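Local coordinates for uncharacterized protein AsqI (Emericella nidulans, PDB 5YY3) that catalyses the zinc-dependent ring contraction of cyclopenin-type precursors to viridicatins, releasing methyl isocyanate, in aspoquinolone biosynthesis, at residues G94-E98 and D130-I136; A301-G305 and T409-Q413; I330-Y335 and Y352-N357; S479-K483 and L517-S521; P486-R492 and D511-L517. One frame throughout, in Å; residues are numbered along the deposited sequence.

Interaction 1 of 5, residues G94-E98 and D130-I136; sequences GPKLE and DAQQRKI
A salt-bridge network, laid over the buried L97, joins the start of helix 97-109 to the end of helix 129-133 in the helical part of a hemocyanin-like fold, away from the zinc site. In 94-98, G94 (140/172) suits a conformation in which a CB would jam against the preceding carbonyl O and clash with P95 CD. P95 turns the chain, K96 is extended (-112/157) at the N-cap, and L97 and E98 are helical. K96 and D130 are closest in register, CA to CA 5.7 Å. D130 is helical, with chi1 t. Its OD2 accepts a hydrogen bond from L97 N at 2.8 Å, an amide of the first helical turn, which has no carbonyl one turn earlier in the helix to bond to. D130 OD1 and K96 NZ form a salt bridge at 3.2 Å, whose hydrogen bond is weak. One water links D130 N (3.2 Å) to P95 O (2.7 Å). A131 is small enough to let L97 close on it, L97 CD2 to A131 CB 3.5 Å. R134 (-86/12, chi1 m) sets a guanidinium face over L97 CB; its NH2 makes a very short salt bridge to E98 OE2, 2.3 Å, and bonds weakly to D130 OD2 at 3.0 Å. K135 (42/35) is the C-prime residue of a Schellman motif, with I136 N to A131 O at 2.8 Å. I136 then returns, its CD1 3.6 Å from L97 CD1.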
# COMPACT_ATOMS: atom_id res chain seq x y z
N GLY A 94 35.54 -0.11 48.89
CA GLY A 94 35.94 1.18 49.43
C GLY A 94 35.12 2.38 49.01
O GLY A 94 34.26 2.28 48.13
N PRO A 95 35.38 3.54 49.64
CA PRO A 95 34.59 4.76 49.42
C PRO A 95 34.92 5.51 48.12
O PRO A 95 34.13 6.35 47.71
CB PRO A 95 34.96 5.61 50.64
CG PRO A 95 36.38 5.23 50.91
CD PRO A 95 36.46 3.76 50.62
N LYS A 96 36.06 5.22 47.50
CA LYS A 96 36.47 5.97 46.32
C LYS A 96 36.44 5.15 45.04
O LYS A 96 36.52 3.92 45.06
CB LYS A 96 37.87 6.56 46.53
CG LYS A 96 37.88 7.81 47.40
CD LYS A 96 38.43 9.00 46.62
CE LYS A 96 38.02 10.33 47.24
NZ LYS A 96 38.01 11.42 46.22
N LEU A 97 36.33 5.86 43.91
CA LEU A 97 36.27 5.24 42.59
C LEU A 97 37.41 4.30 42.29
O LEU A 97 37.20 3.23 41.74
CB LEU A 97 36.23 6.32 41.50
CG LEU A 97 34.88 6.98 41.25
CD1 LEU A 97 34.83 7.58 39.84
CD2 LEU A 97 33.76 5.97 41.47
N GLU A 98 38.63 4.72 42.61
CA GLU A 98 39.80 3.89 42.31
C GLU A 98 39.73 2.57 43.06
O GLU A 98 40.32 1.58 42.64
CB GLU A 98 41.11 4.62 42.62
CG GLU A 98 40.95 5.88 43.44
CD GLU A 98 40.62 7.08 42.59
OE1 GLU A 98 41.41 7.41 41.69
OE2 GLU A 98 39.55 7.67 42.81
N ASP A 130 31.13 9.20 45.11
CA ASP A 130 32.42 9.66 44.60
C ASP A 130 32.32 9.97 43.11
O ASP A 130 32.75 11.03 42.66
CB ASP A 130 33.52 8.63 44.86
CG ASP A 130 34.92 9.24 44.74
OD1 ASP A 130 35.11 10.38 45.20
OD2 ASP A 130 35.82 8.56 44.18
N ALA A 131 31.75 9.04 42.35
CA ALA A 131 31.66 9.21 40.90
C ALA A 131 30.79 10.41 40.54
O ALA A 131 31.12 11.18 39.64
CB ALA A 131 31.14 7.94 40.22
N GLN A 132 29.68 10.57 41.25
CA GLN A 132 28.74 11.65 40.96
C GLN A 132 29.38 13.01 41.16
O GLN A 132 29.27 13.88 40.29
CB GLN A 132 27.50 11.52 41.82
CG GLN A 132 26.73 10.25 41.54
CD GLN A 132 25.70 10.00 42.59
OE1 GLN A 132 25.47 10.86 43.45
NE2 GLN A 132 25.07 8.84 42.54
N GLN A 133 30.05 13.19 42.29
CA GLN A 133 30.68 14.47 42.61
C GLN A 133 31.90 14.71 41.70
O GLN A 133 32.21 15.86 41.37
CB GLN A 133 31.07 14.52 44.10
CG GLN A 133 32.22 13.60 44.49
CD GLN A 133 32.47 13.54 45.99
OE1 GLN A 133 31.53 13.39 46.79
NE2 GLN A 133 33.73 13.67 46.38
N ARG A 134 32.56 13.64 41.28
CA ARG A 134 33.69 13.74 40.35
C ARG A 134 33.23 13.77 38.90
O ARG A 134 34.04 13.63 37.98
CB ARG A 134 34.66 12.58 40.56
CG ARG A 134 35.38 12.63 41.90
CD ARG A 134 36.14 11.34 42.20
NE ARG A 134 37.20 11.05 41.24
CZ ARG A 134 38.19 10.19 41.48
NH1 ARG A 134 39.12 9.97 40.56
NH2 ARG A 134 38.25 9.57 42.64
N LYS A 135 31.92 13.94 38.71
CA LYS A 135 31.26 13.93 37.41
C LYS A 135 31.77 12.82 36.48
O LYS A 135 31.84 13.00 35.26
CB LYS A 135 31.38 15.32 36.73
CG LYS A 135 32.79 15.75 36.29
CD LYS A 135 32.89 17.25 36.00
CE LYS A 135 33.88 17.55 34.87
NZ LYS A 135 34.15 19.01 34.76
N ILE A 136 32.12 11.67 37.06
CA ILE A 136 32.51 10.50 36.26
C ILE A 136 31.30 9.59 36.04
O ILE A 136 30.60 9.21 36.98
CB ILE A 136 33.66 9.71 36.91
CG1 ILE A 136 34.96 10.51 36.83
CG2 ILE A 136 33.84 8.37 36.21
CD1 ILE A 136 36.17 9.78 37.38
O HOH W 1 31.48 6.81 47.26

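Interaction 2 of 5, residues A301-G305 and T409-Q413; sequences AIRKG and TRYPQ
Helix 288-304 ends in 301-305 and helix 391-410 ends in 409-413. A301 to K304 are helical; G305 turns to positive phi (89/14), where a CB would jam against the preceding carbonyl O and also clash with R410 NH2. G305 N bonds to A301 O at 2.7 Å and to I302 O, and the next amide of the chain closes on A301 O. T409 and R410 are helical before Y411 departs (-126/78). R303 and R410 are nearest in register, CA to CA 7.6 Å, so side chains span the gap. R410 points across with chi1 to chi3 all m, and its NE donates to I302 O at 3.2 Å. R410 CD lies over a face of the R303 guanidinium, 3.7 Å from R303 NH1; R303 is balanced by a salt bridge to D296 of the second subunit. Y411 (chi1 m) brings OH to 3.3 Å from G305 CA, and a water bridges Y411 OH (2.7 Å) to G305 O (3.1 Å). This is a Schellman C-cap, G305 at C-prime, met by an arginine from another helix end in the hemocyanin-like helical domain.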
# COMPACT_ATOMS: atom_id res chain seq x y z
N ALA A 301 -5.61 -10.56 42.58
CA ALA A 301 -5.26 -9.70 43.70
C ALA A 301 -5.72 -8.25 43.50
O ALA A 301 -6.22 -7.62 44.43
CB ALA A 301 -3.76 -9.73 43.93
N ILE A 302 -5.54 -7.72 42.30
CA ILE A 302 -5.94 -6.34 42.01
C ILE A 302 -7.46 -6.19 42.11
O ILE A 302 -7.95 -5.23 42.69
CB ILE A 302 -5.43 -5.90 40.61
CG1 ILE A 302 -3.91 -5.69 40.64
CG2 ILE A 302 -6.14 -4.62 40.16
CD1 ILE A 302 -3.27 -5.47 39.29
N ARG A 303 -8.20 -7.12 41.53
CA ARG A 303 -9.65 -7.11 41.65
C ARG A 303 -10.08 -7.27 43.12
O ARG A 303 -10.98 -6.58 43.59
CB ARG A 303 -10.26 -8.21 40.78
CG ARG A 303 -11.69 -8.62 41.15
CD ARG A 303 -12.68 -7.46 41.09
NE ARG A 303 -12.65 -6.79 39.80
CZ ARG A 303 -13.19 -5.59 39.55
NH1 ARG A 303 -13.80 -4.91 40.52
NH2 ARG A 303 -13.10 -5.07 38.34
N LYS A 304 -9.42 -8.18 43.84
CA LYS A 304 -9.83 -8.42 45.22
C LYS A 304 -9.37 -7.27 46.11
O LYS A 304 -9.96 -7.01 47.17
CB LYS A 304 -9.27 -9.75 45.74
CG LYS A 304 -9.64 -10.06 47.17
CD LYS A 304 -9.28 -11.47 47.55
CE LYS A 304 -9.82 -11.84 48.93
NZ LYS A 304 -9.91 -13.33 49.06
N GLY A 305 -8.34 -6.56 45.68
CA GLY A 305 -7.87 -5.40 46.41
C GLY A 305 -6.83 -5.69 47.48
O GLY A 305 -6.58 -4.83 48.32
N THR A 409 -8.42 2.17 37.33
CA THR A 409 -9.88 2.31 37.37
C THR A 409 -10.47 1.76 38.69
O THR A 409 -11.59 2.13 39.07
CB THR A 409 -10.57 1.60 36.18
OG1 THR A 409 -10.75 0.21 36.48
CG2 THR A 409 -9.77 1.76 34.91
N ARG A 410 -9.71 0.90 39.37
CA ARG A 410 -10.10 0.37 40.68
C ARG A 410 -10.02 1.39 41.82
O ARG A 410 -10.83 1.36 42.74
CB ARG A 410 -9.25 -0.86 41.04
CG ARG A 410 -9.78 -2.16 40.47
CD ARG A 410 -10.97 -2.68 41.26
NE ARG A 410 -10.52 -3.36 42.47
CZ ARG A 410 -11.03 -3.14 43.68
NH1 ARG A 410 -11.99 -2.24 43.84
NH2 ARG A 410 -10.56 -3.80 44.73
N TYR A 411 -9.05 2.30 41.75
CA TYR A 411 -8.88 3.31 42.79
C TYR A 411 -8.87 4.72 42.21
O TYR A 411 -7.80 5.33 42.08
CB TYR A 411 -7.60 3.04 43.58
CG TYR A 411 -7.63 1.67 44.22
CD1 TYR A 411 -8.38 1.43 45.36
CD2 TYR A 411 -6.94 0.60 43.66
CE1 TYR A 411 -8.44 0.16 45.93
CE2 TYR A 411 -6.99 -0.66 44.22
CZ TYR A 411 -7.74 -0.88 45.35
OH TYR A 411 -7.78 -2.13 45.90
N PRO A 412 -10.07 5.24 41.88
CA PRO A 412 -10.22 6.55 41.24
C PRO A 412 -9.73 7.67 42.16
O PRO A 412 -9.46 7.42 43.33
CB PRO A 412 -11.74 6.67 41.01
CG PRO A 412 -12.30 5.31 41.23
CD PRO A 412 -11.35 4.55 42.08
N GLN A 413 -9.60 8.88 41.63
CA GLN A 413 -9.18 10.01 42.46
C GLN A 413 -10.00 11.24 42.11
O GLN A 413 -10.42 11.41 40.96
CB GLN A 413 -7.68 10.30 42.31
CG GLN A 413 -7.23 10.61 40.89
CD GLN A 413 -5.71 10.71 40.75
OE1 GLN A 413 -4.99 10.62 41.74
NE2 GLN A 413 -5.23 10.85 39.52
O HOH W 2 -13.08 -2.25 36.93
O HOH W 3 -8.50 -2.42 48.52

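Interaction 3 of 5, residues I330-Y335 and Y352-N357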
# COMPACT_ATOMS: atom_id res chain seq x y z
N ILE A 330 5.55 -5.38 42.54
CA ILE A 330 5.45 -6.82 42.50
C ILE A 330 5.76 -7.37 41.10
O ILE A 330 6.47 -8.37 40.96
CB ILE A 330 4.06 -7.26 42.99
CG1 ILE A 330 4.03 -7.12 44.51
CG2 ILE A 330 3.75 -8.70 42.54
CD1 ILE A 330 2.69 -7.35 45.15
N LEU A 331 5.24 -6.71 40.06
CA LEU A 331 5.57 -7.06 38.67
C LEU A 331 7.08 -7.13 38.45
O LEU A 331 7.57 -7.97 37.68
CB LEU A 331 4.97 -6.04 37.69
CG LEU A 331 3.47 -6.20 37.40
CD1 LEU A 331 2.91 -5.00 36.64
CD2 LEU A 331 3.20 -7.52 36.67
N ASP A 332 7.82 -6.27 39.15
CA ASP A 332 9.27 -6.22 38.99
C ASP A 332 10.00 -6.92 40.14
O ASP A 332 11.22 -6.74 40.30
CB ASP A 332 9.72 -4.76 38.87
CG ASP A 332 11.15 -4.62 38.37
OD1 ASP A 332 11.47 -5.18 37.29
OD2 ASP A 332 11.95 -3.95 39.05
N ALA A 333 9.27 -7.73 40.91
CA ALA A 333 9.80 -8.54 42.04
C ALA A 333 10.64 -7.74 43.04
O ALA A 333 11.70 -8.19 43.49
CB ALA A 333 10.63 -9.70 41.52
N GLN A 334 10.16 -6.57 43.40
CA GLN A 334 10.84 -5.79 44.42
C GLN A 334 10.36 -6.05 45.82
O GLN A 334 9.99 -5.15 46.54
CB GLN A 334 10.72 -4.33 44.05
CG GLN A 334 11.33 -4.25 42.73
CD GLN A 334 11.54 -2.88 42.29
OE1 GLN A 334 10.61 -2.06 42.25
NE2 GLN A 334 12.77 -2.59 41.91
N TYR A 335 10.37 -7.32 46.18
CA TYR A 335 9.89 -7.74 47.47
C TYR A 335 10.72 -7.18 48.65
O TYR A 335 10.13 -6.84 49.67
CB TYR A 335 9.83 -9.26 47.52
CG TYR A 335 8.90 -9.85 46.46
CD1 TYR A 335 7.52 -9.73 46.59
CD2 TYR A 335 9.40 -10.53 45.35
CE1 TYR A 335 6.66 -10.27 45.65
CE2 TYR A 335 8.54 -11.08 44.40
CZ TYR A 335 7.17 -10.94 44.56
OH TYR A 335 6.30 -11.46 43.64
N TYR A 352 2.91 -14.57 43.37
CA TYR A 352 3.00 -13.50 42.38
C TYR A 352 4.31 -13.50 41.57
O TYR A 352 4.37 -12.94 40.47
CB TYR A 352 2.78 -12.15 43.07
CG TYR A 352 1.51 -12.17 43.90
CD1 TYR A 352 0.26 -12.29 43.31
CD2 TYR A 352 1.56 -12.10 45.30
CE1 TYR A 352 -0.90 -12.33 44.07
CE2 TYR A 352 0.40 -12.14 46.07
CZ TYR A 352 -0.82 -12.25 45.45
OH TYR A 352 -1.97 -12.30 46.19
N GLY A 353 5.36 -14.13 42.09
CA GLY A 353 6.58 -14.36 41.33
C GLY A 353 7.38 -13.14 40.89
O GLY A 353 7.41 -12.11 41.57
N ASN A 354 8.03 -13.28 39.73
CA ASN A 354 8.80 -12.21 39.10
C ASN A 354 8.42 -12.07 37.63
O ASN A 354 9.22 -12.35 36.73
CB ASN A 354 10.31 -12.49 39.23
CG ASN A 354 11.16 -11.32 38.77
OD1 ASN A 354 10.62 -10.26 38.45
ND2 ASN A 354 12.47 -11.49 38.78
N LEU A 355 7.18 -11.65 37.37
CA LEU A 355 6.60 -11.73 36.02
C LEU A 355 7.31 -10.88 34.96
O LEU A 355 7.50 -11.34 33.83
CB LEU A 355 5.12 -11.35 36.07
CG LEU A 355 4.33 -11.50 34.78
CD1 LEU A 355 4.52 -12.90 34.21
CD2 LEU A 355 2.87 -11.24 35.05
N HIS A 356 7.67 -9.64 35.29
CA HIS A 356 8.27 -8.75 34.31
C HIS A 356 9.59 -9.30 33.80
O HIS A 356 9.80 -9.42 32.59
CB HIS A 356 8.49 -7.34 34.88
CG HIS A 356 9.38 -6.48 34.03
ND1 HIS A 356 9.08 -6.17 32.72
CD2 HIS A 356 10.56 -5.88 34.30
CE1 HIS A 356 10.04 -5.41 32.22
NE2 HIS A 356 10.95 -5.22 33.16
N ASN A 357 10.48 -9.64 34.72
CA ASN A 357 11.83 -10.04 34.32
C ASN A 357 11.89 -11.47 33.75
O ASN A 357 12.69 -11.74 32.86
CB ASN A 357 12.79 -9.88 35.50
CG ASN A 357 12.93 -8.43 35.94
OD1 ASN A 357 13.71 -7.66 35.37
ND2 ASN A 357 12.17 -8.04 36.96
O HOH W 4 5.77 -10.62 39.16
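Three hydrogen bonds hold these segments together. Y335 OH donates to G353 O over a very short 2.4 Å, N357 ND2 to D332 OD1 over 3.0 Å, and H356 N to L331 O over 2.9 Å. N357 ND2 also reaches N354 OD1 at 3.1 Å, so one amide group ties the N-cap residue of helix 355-367 to the other segment. D332 OD2 is hydrogen-bonded to Y193 and H356 ND1 to W396. A water accepts a hydrogen bond from L355 N (2.5 Å) and donates to I330 O and Y352 O, each 3.0 Å away. A333, at positive phi, is C-prime of the Schellman motif closing helix 323-331, and its small CB fits 3.1 Å from N354 OD1; G353 accommodates its own positive phi. Outside this polar centre, I330 CG2 packs on Y352 CB at 3.6 Å and L331 CD2 on L355 CD2 at 4.1 Å. The end of helix 323-331 thus offers L331 O and D332 OD1 to the start of helix 355-367, while Y335 donates back, helping to place H356, whose side chain lies about 5 Å from that of the zinc ligand H218, consistent with a second-shell position.

Interaction 4 of 5, residues S479-K483 and L517-S521; sequences SPPSK and LTDES
P481 and T518 have the most surface buried, followed by E520, where two irregular loops meet at one end of the Ig-like domain. Segment 479-483 is largely extended (P480 -60/135, P481 -62/149, S482 -140/176), and the direction from CA 480 to CA 483 lies 133° from that of CA 517 to CA 520. CA atoms are nearest at S482 and T518 (4.2 Å) and at P480 and E520 (5.8 Å). The P481 ring (C-gamma endo) points toward the other loop, its CG 3.0 Å from D519 O and 4.3 Å from L517 CB, its CB 3.6 Å from L517 O. Proline suits the place because its compact apolar ring covers backbone while asking for no amide partner. T518 (-130/6, chi1 p) points away overall, though its CB still touches 479-483, and its O lies 3.2 Å from S482 CA in a CA-H...O contact; its CG2 meets K483 CG at 4.2 Å. E520 swings its carboxylate inward, OE2 lying 3.5 Å from P480 CB. S482 points away, its OG bonding to N485. No hydrogen bond joins the segments, whose acceptors P481 O and T518 O stand 3.0 Å apart; between them the contact rests on van der Waals and CH...O approaches.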
# COMPACT_ATOMS: atom_id res chain seq x y z
N SER A 479 -6.78 35.33 50.67
CA SER A 479 -5.80 36.39 50.85
C SER A 479 -5.08 36.65 49.53
O SER A 479 -4.57 35.72 48.91
CB SER A 479 -4.78 36.01 51.94
OG SER A 479 -5.39 35.95 53.23
N PRO A 480 -5.06 37.90 49.08
CA PRO A 480 -4.34 38.19 47.83
C PRO A 480 -2.88 37.80 47.98
O PRO A 480 -2.28 38.09 49.01
CB PRO A 480 -4.49 39.70 47.65
CG PRO A 480 -5.65 40.09 48.54
CD PRO A 480 -5.64 39.11 49.69
N PRO A 481 -2.31 37.12 46.98
CA PRO A 481 -0.88 36.82 47.11
C PRO A 481 -0.08 38.11 47.16
O PRO A 481 -0.49 39.10 46.57
CB PRO A 481 -0.56 35.99 45.85
CG PRO A 481 -1.73 36.15 44.95
CD PRO A 481 -2.92 36.50 45.79
N SER A 482 1.05 38.09 47.87
CA SER A 482 1.90 39.27 48.03
C SER A 482 3.36 38.86 47.95
O SER A 482 3.67 37.68 47.88
CB SER A 482 1.63 39.96 49.36
OG SER A 482 1.88 39.05 50.43
N LYS A 483 4.26 39.83 47.99
CA LYS A 483 5.68 39.50 48.03
C LYS A 483 6.01 38.91 49.41
O LYS A 483 6.95 38.14 49.55
CB LYS A 483 6.55 40.72 47.72
CG LYS A 483 7.13 40.66 46.29
CD LYS A 483 7.82 41.95 45.83
CE LYS A 483 8.88 41.64 44.76
NZ LYS A 483 9.97 42.67 44.67
N LEU A 517 3.09 33.22 42.50
CA LEU A 517 2.37 34.47 42.31
C LEU A 517 2.61 35.40 43.50
O LEU A 517 2.72 34.96 44.65
CB LEU A 517 0.87 34.22 42.12
CG LEU A 517 0.47 33.28 40.98
CD1 LEU A 517 -1.04 33.22 40.83
CD2 LEU A 517 1.15 33.69 39.68
N THR A 518 2.70 36.69 43.21
CA THR A 518 2.86 37.70 44.25
C THR A 518 1.85 38.84 44.10
O THR A 518 1.91 39.81 44.84
CB THR A 518 4.31 38.25 44.24
OG1 THR A 518 4.69 38.57 42.89
CG2 THR A 518 5.27 37.20 44.75
N ASP A 519 0.90 38.70 43.17
CA ASP A 519 -0.12 39.72 42.89
C ASP A 519 -1.50 39.13 42.67
O ASP A 519 -1.65 37.92 42.50
CB ASP A 519 0.19 40.54 41.62
CG ASP A 519 1.33 41.49 41.81
OD1 ASP A 519 1.67 41.78 42.98
OD2 ASP A 519 1.87 41.96 40.79
N GLU A 520 -2.48 40.02 42.61
CA GLU A 520 -3.86 39.70 42.28
C GLU A 520 -4.05 39.52 40.78
O GLU A 520 -5.07 38.97 40.35
CB GLU A 520 -4.79 40.81 42.76
CG GLU A 520 -4.15 41.75 43.77
CD GLU A 520 -5.17 42.45 44.64
OE1 GLU A 520 -6.28 42.73 44.13
OE2 GLU A 520 -4.87 42.69 45.83
N SER A 521 -3.11 40.00 39.99
CA SER A 521 -3.32 40.10 38.55
C SER A 521 -2.87 38.86 37.78
O SER A 521 -2.06 38.06 38.26
CB SER A 521 -2.59 41.34 38.01
OG SER A 521 -1.24 41.36 38.43

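Interaction 5 of 5, residues P486-R492 and D511-L517; sequences PQTLTLR and DRATVQL
Two strands of a beta hairpin, 487-497 and 508-517, pair as an antiparallel ladder in the Ig-like domain. The strand segments approach to 4.4 Å with their directions 157° apart. Hydrogen-bonded pairs are Q487 with L517, L489 with V515 and L491 with A513, alternating with the non-hydrogen-bonded pairs T488 with Q516, T490 with T514 and R492 with R512. The former are doubly linked: Q487 N to L517 O 2.9 Å, L517 N to Q487 O 2.7 Å; L489 N to V515 O 2.9 Å, V515 N to L489 O 2.7 Å; L491 N to A513 O 2.7 Å, A513 N to L491 O 2.8 Å. One face, with L489, L491, A513, V515 and L517, is buried and largely apolar, turning to strands 461-475 and 523-528; Q487 at its end hydrogen-bonds to S475 and E421 O. L491 (chi1 m) sets CD1 3.6 Å from V515 CG2, and L489 (chi1 p) sets CD2 4.2 Å from L517 CD1. Beta-branched threonines, favouring extended backbone, and polar residues occupy the other face, where T488 CG2 meets T514 CG2, 3.8 Å. There R492, salt-bridged to D598 and D582, lays its guanidinium face over R512 CG, with NH1 4.1 Å from R512 CD.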
# COMPACT_ATOMS: atom_id res chain seq x y z
N PRO A 486 3.64 34.76 49.12
CA PRO A 486 3.44 34.31 47.74
C PRO A 486 2.51 33.10 47.64
O PRO A 486 2.43 32.32 48.59
CB PRO A 486 4.86 33.92 47.28
CG PRO A 486 5.79 34.47 48.31
CD PRO A 486 5.01 34.51 49.59
N GLN A 487 1.81 32.96 46.51
CA GLN A 487 1.10 31.72 46.20
C GLN A 487 1.96 30.85 45.30
O GLN A 487 2.36 31.28 44.21
CB GLN A 487 -0.24 32.00 45.52
CG GLN A 487 -1.06 30.75 45.28
CD GLN A 487 -2.46 31.09 44.79
OE1 GLN A 487 -2.72 32.21 44.37
NE2 GLN A 487 -3.37 30.13 44.86
N THR A 488 2.26 29.64 45.75
CA THR A 488 3.05 28.73 44.94
C THR A 488 2.21 27.56 44.46
O THR A 488 1.59 26.88 45.25
CB THR A 488 4.24 28.21 45.72
OG1 THR A 488 5.18 29.28 45.86
CG2 THR A 488 4.91 27.05 44.97
N LEU A 489 2.19 27.34 43.15
CA LEU A 489 1.41 26.25 42.57
C LEU A 489 2.24 25.55 41.49
O LEU A 489 3.30 26.03 41.11
CB LEU A 489 0.09 26.78 42.00
CG LEU A 489 0.35 27.87 40.97
CD1 LEU A 489 0.09 27.38 39.55
CD2 LEU A 489 -0.42 29.14 41.29
N THR A 490 1.76 24.41 41.04
CA THR A 490 2.46 23.65 40.02
C THR A 490 1.56 23.47 38.80
O THR A 490 0.39 23.08 38.93
CB THR A 490 2.91 22.27 40.55
OG1 THR A 490 3.86 22.45 41.61
CG2 THR A 490 3.57 21.43 39.43
N LEU A 491 2.10 23.79 37.62
CA LEU A 491 1.39 23.63 36.35
C LEU A 491 1.81 22.31 35.72
O LEU A 491 3.00 22.05 35.55
CB LEU A 491 1.70 24.79 35.40
CG LEU A 491 1.21 26.18 35.81
CD1 LEU A 491 1.62 27.17 34.75
CD2 LEU A 491 -0.30 26.19 35.99
N ARG A 492 0.82 21.49 35.38
CA ARG A 492 1.09 20.19 34.79
C ARG A 492 0.53 20.10 33.38
O ARG A 492 -0.69 20.16 33.19
CB ARG A 492 0.51 19.08 35.67
CG ARG A 492 0.94 19.17 37.11
CD ARG A 492 0.17 18.20 37.96
NE ARG A 492 0.64 18.26 39.34
CZ ARG A 492 1.59 17.48 39.83
NH1 ARG A 492 2.16 16.57 39.06
NH2 ARG A 492 1.96 17.62 41.09
N ASP A 511 5.32 18.51 30.50
CA ASP A 511 5.96 19.45 31.41
C ASP A 511 5.30 19.50 32.77
O ASP A 511 4.11 19.17 32.92
CB ASP A 511 5.97 20.87 30.81
CG ASP A 511 7.16 21.69 31.27
OD1 ASP A 511 7.90 21.22 32.17
OD2 ASP A 511 7.35 22.80 30.73
N ARG A 512 6.08 19.95 33.74
CA ARG A 512 5.64 20.19 35.11
C ARG A 512 6.42 21.40 35.63
O ARG A 512 7.66 21.35 35.66
CB ARG A 512 5.89 18.98 36.00
CG ARG A 512 5.11 19.02 37.29
CD ARG A 512 5.84 18.30 38.41
NE ARG A 512 6.18 16.92 38.06
CZ ARG A 512 7.39 16.38 38.22
NH1 ARG A 512 8.38 17.11 38.72
NH2 ARG A 512 7.60 15.12 37.88
N ALA A 513 5.74 22.47 36.00
CA ALA A 513 6.45 23.70 36.34
C ALA A 513 5.82 24.46 37.50
O ALA A 513 4.61 24.68 37.55
CB ALA A 513 6.55 24.59 35.13
N THR A 514 6.68 24.87 38.42
CA THR A 514 6.27 25.66 39.56
C THR A 514 6.01 27.10 39.14
O THR A 514 6.76 27.68 38.37
CB THR A 514 7.32 25.60 40.68
OG1 THR A 514 7.33 24.28 41.24
CG2 THR A 514 7.00 26.59 41.78
N VAL A 515 4.92 27.67 39.63
CA VAL A 515 4.68 29.08 39.41
C VAL A 515 4.52 29.75 40.77
O VAL A 515 3.89 29.19 41.67
CB VAL A 515 3.44 29.33 38.54
CG1 VAL A 515 3.13 30.80 38.45
CG2 VAL A 515 3.69 28.77 37.16
N GLN A 516 5.10 30.93 40.93
CA GLN A 516 4.94 31.67 42.16
C GLN A 516 4.23 33.00 41.86
O GLN A 516 4.71 33.79 41.04
CB GLN A 516 6.29 31.91 42.82
CG GLN A 516 6.19 32.39 44.25
CD GLN A 516 7.53 32.86 44.80
OE1 GLN A 516 8.16 32.15 45.60
NE2 GLN A 516 7.98 34.05 44.39
N LEU A 517 3.09 33.22 42.50
CA LEU A 517 2.37 34.47 42.31
C LEU A 517 2.61 35.40 43.50
O LEU A 517 2.72 34.96 44.65
CB LEU A 517 0.87 34.22 42.12
CG LEU A 517 0.47 33.28 40.98
CD1 LEU A 517 -1.04 33.22 40.83
CD2 LEU A 517 1.15 33.69 39.68

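Interactions 1, 2 and 3 join helix ends in the hemocyanin-like helical part, whereas 4 and 5 belong to the Ig-like domain. Interaction 3 is the buried one, closest to the zinc ligands, and relies on directed hydrogen bonds; interaction 1, partly buried, uses charge, and interaction 2, beside the second subunit, uses an arginine on a carbonyl of a helix end. Interactions 2 and 3 touch, A301 CB lying 3.9 Å from Y352 OH, with 3 nested within the loop closed by 2. Interactions 4 and 5 share L517: the ladder of 5, with one face in the core, passes directly into the more exposed loops of 4, where backbone bonding gives way to proline packing.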